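Local coordinates for hydrogenase maturation factor (Thermoanaerobacter tengcongensis, PDB 3VTH), which probably transfers the carbamoyl group of carbamoyl phosphate, with use of ATP, to the C-terminal cysteine of HypE during [NiFe]-hydrogenase maturation, at residues Ala505-Gly510 / Cys732-Ile737; Gly702-Gln705 / Leu709-Arg712. All blocks are in the same frame, centred on the assembly; numbering follows the deposited sequence.

Of the four segments, 505-510 comes first, where strand 501-507 turns a corner into strand 509-511. The chain returns at 702-705, just after strand 696-700, which runs parallel to strand 501-507 as its neighbour in the sheet. Interaction 2 closes a short loop onto the start of helix 707-719. Interaction 1 closes the much longer one, when 732-737 leads into helix 737-749, so interaction 2 is nested inside it. Their centres lie about 12 Å apart. The Y506 O to S703 N distance of 2.9 Å, a probable hydrogen bond, joins them directly, and both touch the same bound nucleotide analogue, AP2, within the Kae1-like domain.

Interaction 1 of 2, residues Ala505-Gly510 / Cys732-Ile737; sequences AYDGTG and CNDGGI. With FE (Fe (III) ion), chain I; AP2 (phosphomethylphosphonic acid adenosyl ester), chain H.
D507 and D734 meet through a shared iron ion: D507 OD2 lies 2.1 Å from the metal and D734 OD1 2.2 Å. The two oxygens stay 4.3 Å apart, D507 OD2 to D734 OD1, and no hydrogen bond joins the segments. AP2 adds O2B at 2.0 Å and O2A at 2.2 Å from the iron, one oxygen from each phosphorus group, and H483 and H487 complete the site.

Further out, backbone amides and one hydroxyl hold the two phosphonate groups. On the terminal group, T509 N donates to AP2 O1B over 2.7 Å at a fairly straight 159°, G508 N adds a weak bond to the same oxygen, and T509 OG1 donates to O3B. On the inner group, D734 N reaches AP2 O1A at 3.0 Å.

A second shell fixes these groups. Chi1 of 67° sets the D507 carboxylate between its backbone N and carbonyl carbon, with OD2 on the iron and OD1 hydrogen-bonded to H484. N733 OD1 accepts from G735 N at 2.8 Å in the carbonyl plane, an Asx turn that shapes the chain around D734. The ferric ion probably offsets the like charges of the carboxylates and phosphonates, consistent with a metal-bridged nucleotide site of the actin-like ATPase clan.

Interaction 2 of 2, residues Gly702-Gln705 / Leu709-Arg712; sequences GSFQ and LLRR. With AP2 (phosphomethylphosphonic acid adenosyl ester), chain H.
F704 packs against the first turn of helix 707-719, the side chains of F704 and L710 crossing at about a right angle. The closest side-chain approach is F704 CD1 to L710 CD1, 3.9 Å, and the methyl comes in obliquely to the ring. On the backbone side L710 CB lies 3.8 Å from F704 O. L710 has CG anti to its own N (chi1 -174°), and chi2 of 67° then turns CD1 to the phenyl group and CD2 toward F704 O.

L709 contributes from the adjacent helix position. Its carbonyl oxygen sits at the edge of the F704 ring, near the ring plane, with L709 O 4.2 Å from F704 CE1. The L709 side chain instead sends CD1 to S703 O, 3.9 Å away. The four touching residues are buried, and the two segments cover 206 Å² between them without a hydrogen bond across. Helices 666-692 and 597-607 also pack on L709, and I504 and C732 on F704, which places the contact between sheet and helices.

The character changes at the partly exposed R711 and R712, which make no contact with 702-705; R712 forms a salt bridge with E632. At the far end of 702-705 the nucleotide takes over. G702 N donates to AP2 O2A over 3.2 Å at 140°, and Q705 N bonds back to G702 O at 3.1 Å, closing the 3-10 turn. Apolar packing thus joins this turn to the helix, while its amide end meets the phosphonate nearer the ribose, consistent with a nucleotide-binding loop of the Kae1-like fold.

Interaction 1 of 2, residues Ala505-Gly510 / Cys732-Ile737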
loop_
_atom_site.group_PDB
_atom_site.type_symbol
_atom_site.label_atom_id
_atom_site.label_comp_id
_atom_site.label_asym_id
_atom_site.label_seq_id
_atom_site.Cartn_x
_atom_site.Cartn_y
_atom_site.Cartn_z
ATOM N N ALA A 505 -3.672 -8.849 -17.800
ATOM C CA ALA A 505 -4.343 -8.672 -16.533
ATOM C C ALA A 505 -4.649 -10.055 -15.960
ATOM O O ALA A 505 -5.579 -10.742 -16.405
ATOM C CB ALA A 505 -5.606 -7.870 -16.727
ATOM N N TYR A 506 -3.840 -10.474 -14.994
ATOM C CA TYR A 506 -3.980 -11.819 -14.420
ATOM C C TYR A 506 -4.363 -11.650 -12.954
ATOM O O TYR A 506 -3.667 -10.974 -12.208
ATOM C CB TYR A 506 -2.673 -12.629 -14.544
ATOM C CG TYR A 506 -2.322 -13.129 -15.943
ATOM C CD1 TYR A 506 -3.214 -12.977 -17.018
ATOM C CD2 TYR A 506 -1.122 -13.805 -16.171
ATOM C CE1 TYR A 506 -2.924 -13.485 -18.289
ATOM C CE2 TYR A 506 -0.803 -14.309 -17.439
ATOM C CZ TYR A 506 -1.712 -14.137 -18.495
ATOM O OH TYR A 506 -1.404 -14.625 -19.738
ATOM N N ASP A 507 -5.484 -12.230 -12.554
ATOM C CA ASP A 507 -5.909 -12.188 -11.141
ATOM C C ASP A 507 -6.879 -13.318 -10.817
ATOM O O ASP A 507 -6.994 -14.265 -11.600
ATOM C CB ASP A 507 -6.441 -10.794 -10.709
ATOM C CG ASP A 507 -7.750 -10.380 -11.390
ATOM O OD1 ASP A 507 -8.421 -11.185 -12.092
ATOM O OD2 ASP A 507 -8.125 -9.195 -11.216
ATOM N N GLY A 508 -7.546 -13.237 -9.661
ATOM C CA GLY A 508 -8.497 -14.271 -9.239
ATOM C C GLY A 508 -9.901 -14.143 -9.820
ATOM O O GLY A 508 -10.421 -15.076 -10.462
ATOM N N THR A 509 -10.556 -13.009 -9.567
ATOM C CA THR A 509 -11.920 -12.819 -10.037
ATOM C C THR A 509 -12.196 -11.363 -10.310
ATOM O O THR A 509 -11.999 -10.512 -9.454
ATOM C CB THR A 509 -12.994 -13.260 -8.995
ATOM O OG1 THR A 509 -12.711 -12.642 -7.729
ATOM C CG2 THR A 509 -13.004 -14.754 -8.810
ATOM N N GLY A 510 -12.680 -11.084 -11.499
ATOM C CA GLY A 510 -13.173 -9.761 -11.816
ATOM C C GLY A 510 -14.352 -10.016 -12.708
ATOM O O GLY A 510 -14.380 -11.011 -13.436
ATOM N N CYS A 732 -0.426 -4.023 -7.838
ATOM C CA CYS A 732 -1.015 -4.696 -8.981
ATOM C C CYS A 732 -2.248 -5.473 -8.518
ATOM O O CYS A 732 -3.060 -5.890 -9.337
ATOM C CB CYS A 732 0.006 -5.630 -9.673
ATOM S SG CYS A 732 0.620 -6.976 -8.614
ATOM N N ASN A 733 -2.391 -5.656 -7.203
ATOM C CA ASN A 733 -3.626 -6.250 -6.656
ATOM C C ASN A 733 -4.763 -5.221 -6.611
ATOM O O ASN A 733 -4.590 -4.095 -7.070
ATOM C CB ASN A 733 -3.388 -6.921 -5.295
ATOM C CG ASN A 733 -2.997 -5.922 -4.199
ATOM O OD1 ASN A 733 -3.628 -4.866 -4.031
ATOM N ND2 ASN A 733 -1.962 -6.267 -3.438
ATOM N N ASP A 734 -5.916 -5.603 -6.068
ATOM C CA ASP A 734 -7.089 -4.720 -6.122
ATOM C C ASP A 734 -6.963 -3.389 -5.382
ATOM O O ASP A 734 -7.794 -2.496 -5.573
ATOM C CB ASP A 734 -8.359 -5.464 -5.691
ATOM C CG ASP A 734 -8.893 -6.379 -6.787
ATOM O OD1 ASP A 734 -8.248 -6.480 -7.849
ATOM O OD2 ASP A 734 -9.970 -6.983 -6.597
ATOM N N GLY A 735 -5.939 -3.282 -4.534
ATOM C CA GLY A 735 -5.548 -1.994 -3.912
ATOM C C GLY A 735 -5.256 -0.915 -4.939
ATOM O O GLY A 735 -5.393 0.268 -4.646
ATOM N N GLY A 736 -4.868 -1.313 -6.149
ATOM C CA GLY A 736 -4.557 -0.327 -7.203
ATOM C C GLY A 736 -5.721 0.027 -8.133
ATOM O O GLY A 736 -5.626 0.977 -8.893
ATOM N N ILE A 737 -6.834 -0.703 -8.041
ATOM C CA ILE A 737 -7.968 -0.559 -8.977
ATOM C C ILE A 737 -8.521 0.885 -9.055
ATOM O O ILE A 737 -8.800 1.373 -10.134
ATOM C CB ILE A 737 -9.090 -1.561 -8.598
ATOM C CG1 ILE A 737 -8.719 -2.994 -9.050
ATOM C CG2 ILE A 737 -10.449 -1.137 -9.095
ATOM C CD1 ILE A 737 -8.786 -3.247 -10.571
HETATM FE FE FE I . -8.267 -7.857 -9.589
HETATM P PB AP2 H . -9.541 -10.162 -7.672
HETATM O O1B AP2 H . -8.999 -11.527 -8.015
HETATM O O2B AP2 H . -9.497 -9.133 -8.760
HETATM O O3B AP2 H . -10.851 -10.246 -6.930
HETATM C C3A AP2 H . -8.370 -9.587 -6.414
HETATM P PA AP2 H . -6.686 -9.268 -7.013
HETATM O O1A AP2 H . -6.078 -8.583 -5.798
HETATM O O2A AP2 H . -6.573 -8.615 -8.369
HETATM O "O5'" AP2 H . -6.037 -10.739 -7.200
HETATM C "C5'" AP2 H . -5.774 -11.498 -6.026
HETATM C "C4'" AP2 H . -5.542 -12.912 -6.507
HETATM O "O4'" AP2 H . -4.265 -12.998 -7.140
HETATM C "C3'" AP2 H . -5.489 -13.913 -5.370
HETATM O "O3'" AP2 H . -6.807 -14.251 -4.927
HETATM C "C2'" AP2 H . -4.754 -15.050 -6.052
HETATM O "O2'" AP2 H . -5.729 -15.780 -6.806
HETATM C "C1'" AP2 H . -3.762 -14.331 -6.977
HETATM N N9 AP2 H . -2.431 -14.368 -6.305
HETATM C C8 AP2 H . -2.074 -13.781 -5.136
HETATM N N7 AP2 H . -0.788 -14.072 -4.798
HETATM C C5 AP2 H . -0.293 -14.864 -5.769
HETATM C C6 AP2 H . 1.000 -15.540 -6.041
HETATM N N6 AP2 H . 2.054 -15.416 -5.194
HETATM N N1 AP2 H . 1.087 -16.294 -7.172
HETATM C C2 AP2 H . 0.062 -16.419 -8.043
HETATM N N3 AP2 H . -1.143 -15.841 -7.848
HETATM C C4 AP2 H . -1.373 -15.068 -6.750
#

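Interaction 2 of 2, residues Gly702-Gln705 / Leu709-Arg712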
loop_
_atom_site.group_PDB
_atom_site.type_symbol
_atom_site.label_atom_id
_atom_site.label_comp_id
_atom_site.label_asym_id
_atom_site.label_seq_id
_atom_site.Cartn_x
_atom_site.Cartn_y
_atom_site.Cartn_z
ATOM N N GLY A 702 -3.675 -9.080 -9.531
ATOM C CA GLY A 702 -3.089 -9.677 -8.327
ATOM C C GLY A 702 -2.192 -10.892 -8.544
ATOM O O GLY A 702 -1.359 -11.175 -7.697
ATOM N N SER A 703 -2.334 -11.609 -9.659
ATOM C CA SER A 703 -1.400 -12.729 -9.930
ATOM C C SER A 703 0.042 -12.221 -10.080
ATOM O O SER A 703 0.990 -12.959 -9.870
ATOM C CB SER A 703 -1.788 -13.520 -11.189
ATOM O OG SER A 703 -3.082 -14.085 -11.103
ATOM N N PHE A 704 0.215 -10.951 -10.440
ATOM C CA PHE A 704 1.579 -10.416 -10.551
ATOM C C PHE A 704 2.257 -10.032 -9.228
ATOM O O PHE A 704 3.403 -9.578 -9.214
ATOM C CB PHE A 704 1.666 -9.346 -11.634
ATOM C CG PHE A 704 1.591 -9.914 -13.006
ATOM C CD1 PHE A 704 2.644 -10.698 -13.498
ATOM C CD2 PHE A 704 0.462 -9.734 -13.794
ATOM C CE1 PHE A 704 2.588 -11.256 -14.788
ATOM C CE2 PHE A 704 0.389 -10.299 -15.078
ATOM C CZ PHE A 704 1.442 -11.065 -15.575
ATOM N N GLN A 705 1.574 -10.293 -8.121
ATOM C CA GLN A 705 2.241 -10.397 -6.822
ATOM C C GLN A 705 3.209 -11.590 -6.763
ATOM O O GLN A 705 4.088 -11.642 -5.901
ATOM C CB GLN A 705 1.211 -10.527 -5.707
ATOM C CG GLN A 705 0.361 -9.262 -5.505
ATOM C CD GLN A 705 -0.807 -9.522 -4.594
ATOM O OE1 GLN A 705 -1.715 -10.298 -4.929
ATOM N NE2 GLN A 705 -0.805 -8.880 -3.438
ATOM N N LEU A 709 6.619 -14.990 -11.768
ATOM C CA LEU A 709 5.834 -14.593 -12.946
ATOM C C LEU A 709 6.176 -13.191 -13.431
ATOM O O LEU A 709 6.396 -12.968 -14.620
ATOM C CB LEU A 709 4.322 -14.635 -12.666
ATOM C CG LEU A 709 3.581 -15.958 -12.502
ATOM C CD1 LEU A 709 2.080 -15.692 -12.483
ATOM C CD2 LEU A 709 3.933 -16.968 -13.606
ATOM N N LEU A 710 6.215 -12.242 -12.501
ATOM C CA LEU A 710 6.513 -10.855 -12.850
ATOM C C LEU A 710 7.924 -10.706 -13.426
ATOM O O LEU A 710 8.100 -10.170 -14.520
ATOM C CB LEU A 710 6.330 -9.923 -11.639
ATOM C CG LEU A 710 6.496 -8.440 -12.013
ATOM C CD1 LEU A 710 5.368 -7.984 -12.943
ATOM C CD2 LEU A 710 6.619 -7.513 -10.781
ATOM N N ARG A 711 8.927 -11.190 -12.702
ATOM C CA ARG A 711 10.315 -11.009 -13.117
ATOM C C ARG A 711 10.624 -11.741 -14.429
ATOM O O ARG A 711 11.235 -11.187 -15.330
ATOM C CB ARG A 711 11.286 -11.450 -12.010
ATOM C CG ARG A 711 12.759 -11.413 -12.433
ATOM C CD ARG A 711 13.699 -11.910 -11.349
ATOM N NE ARG A 711 13.579 -13.348 -11.113
ATOM C CZ ARG A 711 14.141 -14.279 -11.877
ATOM N NH1 ARG A 711 14.858 -13.928 -12.937
ATOM N NH2 ARG A 711 13.987 -15.560 -11.581
ATOM N N ARG A 712 10.195 -12.989 -14.532
ATOM C CA ARG A 712 10.495 -13.796 -15.699
ATOM C C ARG A 712 9.829 -13.248 -16.951
ATOM O O ARG A 712 10.429 -13.236 -18.016
ATOM C CB ARG A 712 10.066 -15.232 -15.434
ATOM C CG ARG A 712 11.097 -16.006 -14.674
ATOM C CD ARG A 712 11.873 -16.742 -15.724
ATOM N NE ARG A 712 13.089 -17.349 -15.252
ATOM C CZ ARG A 712 13.650 -18.408 -15.820
ATOM N NH1 ARG A 712 13.070 -19.004 -16.863
ATOM N NH2 ARG A 712 14.775 -18.880 -15.317
HETATM P PB AP2 H . -9.541 -10.162 -7.672
HETATM O O1B AP2 H . -8.999 -11.527 -8.015
HETATM O O2B AP2 H . -9.497 -9.133 -8.760
HETATM O O3B AP2 H . -10.851 -10.246 -6.930
HETATM C C3A AP2 H . -8.370 -9.587 -6.414
HETATM P PA AP2 H . -6.686 -9.268 -7.013
HETATM O O1A AP2 H . -6.078 -8.583 -5.798
HETATM O O2A AP2 H . -6.573 -8.615 -8.369
HETATM O "O5'" AP2 H . -6.037 -10.739 -7.200
HETATM C "C5'" AP2 H . -5.774 -11.498 -6.026
HETATM C "C4'" AP2 H . -5.542 -12.912 -6.507
HETATM O "O4'" AP2 H . -4.265 -12.998 -7.140
HETATM C "C3'" AP2 H . -5.489 -13.913 -5.370
HETATM O "O3'" AP2 H . -6.807 -14.251 -4.927
HETATM C "C2'" AP2 H . -4.754 -15.050 -6.052
HETATM O "O2'" AP2 H . -5.729 -15.780 -6.806
HETATM C "C1'" AP2 H . -3.762 -14.331 -6.977
HETATM N N9 AP2 H . -2.431 -14.368 -6.305
HETATM C C8 AP2 H . -2.074 -13.781 -5.136
HETATM N N7 AP2 H . -0.788 -14.072 -4.798
HETATM C C5 AP2 H . -0.293 -14.864 -5.769
HETATM C C6 AP2 H . 1.000 -15.540 -6.041
HETATM N N6 AP2 H . 2.054 -15.416 -5.194
HETATM N N1 AP2 H . 1.087 -16.294 -7.172
HETATM C C2 AP2 H . 0.062 -16.419 -8.043
HETATM N N3 AP2 H . -1.143 -15.841 -7.848
HETATM C C4 AP2 H . -1.373 -15.068 -6.750
#